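Local structure of periplasmic protein-probably involved in high-affinity Fe2+ transport (Escherichia coli F11, 5I0Y) at the interface of chains A and B. The protein is a periplasmic copper-binding protein that takes part in iron transport, for which its copper site is required. Sequence-based numbering; all coordinates share one arbitrary frame. Chains: chain A/B, Periplasmic protein-probably involved in high-affinity Fe2+ transport.

The interface of chains A and B. Residues chain A 59, 64, 66-67, 124; chain B 64, 66, 90, 96.
A:Met124 and A:Tyr67 close on the six-membered end of the B:Trp64 indole, which reaches into chain A at the two-fold interface between the copies of FetP in the deposited assembly. The terminal methyl of A:Met124 does the touching: CE lies 3.6 Å from CH2 of B:Trp64, and the A:Met124 side chain and the indole approach each other from opposite directions. A bend at the last torsion (chi3 -90°) turns this methyl toward the indole, where it also meets CB of B:Pro96 at 4.0 Å. Beside it, A:Tyr67 crosses the indole at about a right angle, presenting the CE2 edge of its ring, 3.7 Å from B:Trp64 CH2; CZ3 of the indole lies in the plane of the phenol. Within chain B, B:Pro96 CB sits 3.4 Å above one indole face and B:Pro66 CA 3.7 Å above the other, both offset toward the rim, so that the ring is flanked on its two faces, which probably limits its swinging. CG of A:Pro66 adds a contact to B:Trp64 CZ3, and the symmetry-related pair is A:Trp64 CZ3 against B:Pro66 CG, at 3.9 Å. Packing is looser toward A:Phe59, whose CE1 is 4.2 Å from CD of B:Pro96 and which buries little surface here. B:Met90, a copper-ligand residue, takes part through its backbone, its O lying 3.6 Å from A:Met124 CE. The patch probably helps to hold the two copies together through interlocking apolar groups and may help to steady the strand 88-92, which carries this ligand.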
# COMPACT_ATOMS: atom_id res chain seq x y z
N PHE A 59 7.12 -8.25 -3.79
CA PHE A 59 6.94 -8.33 -2.34
C PHE A 59 7.79 -9.42 -1.68
O PHE A 59 7.82 -10.55 -2.16
CB PHE A 59 5.44 -8.49 -2.00
CG PHE A 59 4.59 -7.36 -2.52
CD1 PHE A 59 4.57 -6.13 -1.88
CD2 PHE A 59 3.86 -7.50 -3.70
CE1 PHE A 59 3.82 -5.07 -2.40
CE2 PHE A 59 3.10 -6.46 -4.21
CZ PHE A 59 3.09 -5.23 -3.56
N TRP A 64 2.95 -7.51 3.84
CA TRP A 64 1.56 -7.27 3.52
C TRP A 64 1.40 -6.96 2.06
O TRP A 64 2.24 -6.27 1.46
CB TRP A 64 1.08 -6.09 4.34
CG TRP A 64 -0.42 -5.94 4.26
CD1 TRP A 64 -1.38 -6.92 4.52
CD2 TRP A 64 -1.17 -4.72 3.93
NE1 TRP A 64 -2.65 -6.40 4.35
CE2 TRP A 64 -2.58 -5.08 4.03
CE3 TRP A 64 -0.82 -3.41 3.62
CZ2 TRP A 64 -3.58 -4.16 3.77
CZ3 TRP A 64 -1.85 -2.50 3.37
CH2 TRP A 64 -3.20 -2.86 3.46
N PRO A 66 -0.55 -4.77 -0.30
CA PRO A 66 -1.38 -3.59 -0.19
C PRO A 66 -2.16 -3.37 -1.46
O PRO A 66 -1.88 -4.02 -2.48
CB PRO A 66 -0.34 -2.48 -0.02
CG PRO A 66 0.78 -2.94 -0.93
CD PRO A 66 0.78 -4.45 -0.86
N TYR A 67 -3.15 -2.48 -1.42
CA TYR A 67 -3.90 -2.04 -2.60
C TYR A 67 -4.76 -3.13 -3.23
O TYR A 67 -5.15 -3.00 -4.37
CB TYR A 67 -3.00 -1.36 -3.65
CG TYR A 67 -2.48 -0.02 -3.17
CD1 TYR A 67 -3.20 1.16 -3.41
CD2 TYR A 67 -1.29 0.07 -2.47
CE1 TYR A 67 -2.72 2.39 -2.95
CE2 TYR A 67 -0.81 1.29 -2.02
CZ TYR A 67 -1.52 2.43 -2.25
OH TYR A 67 -0.98 3.61 -1.78
N MET A 124 -2.32 0.92 -7.73
CA MET A 124 -0.89 0.68 -7.57
C MET A 124 -0.34 0.20 -8.90
O MET A 124 -0.89 -0.72 -9.50
CB MET A 124 -0.61 -0.33 -6.47
CG MET A 124 0.83 -0.84 -6.49
SD MET A 124 1.30 -1.87 -5.08
CE MET A 124 1.92 -0.63 -3.94
N TRP B 64 6.83 -0.50 4.94
CA TRP B 64 6.35 0.53 4.04
C TRP B 64 5.10 1.19 4.58
O TRP B 64 4.26 0.55 5.22
CB TRP B 64 6.05 -0.09 2.69
CG TRP B 64 5.76 0.91 1.62
CD1 TRP B 64 6.54 2.01 1.27
CD2 TRP B 64 4.61 0.96 0.73
NE1 TRP B 64 5.98 2.70 0.24
CE2 TRP B 64 4.81 2.12 -0.14
CE3 TRP B 64 3.48 0.17 0.55
CZ2 TRP B 64 3.92 2.46 -1.14
CZ3 TRP B 64 2.58 0.53 -0.47
CH2 TRP B 64 2.78 1.65 -1.28
N PRO B 66 1.74 2.49 3.45
CA PRO B 66 0.86 2.45 2.27
C PRO B 66 -0.22 3.52 2.30
O PRO B 66 -0.43 4.16 3.34
CB PRO B 66 0.24 1.06 2.38
CG PRO B 66 0.03 0.90 3.86
CD PRO B 66 1.21 1.61 4.52
N MET B 90 3.42 2.56 -6.36
CA MET B 90 4.04 1.69 -7.36
C MET B 90 4.70 0.52 -6.68
O MET B 90 4.94 0.53 -5.48
CB MET B 90 5.11 2.45 -8.14
CG MET B 90 4.64 3.78 -8.68
SD MET B 90 5.74 4.53 -9.91
CE MET B 90 5.25 3.64 -11.37
N PRO B 96 7.56 -1.86 -2.82
CA PRO B 96 6.67 -0.74 -3.14
C PRO B 96 7.30 0.61 -2.83
O PRO B 96 8.18 0.72 -1.97
CB PRO B 96 5.48 -0.98 -2.20
CG PRO B 96 6.06 -1.74 -1.05
CD PRO B 96 7.12 -2.64 -1.65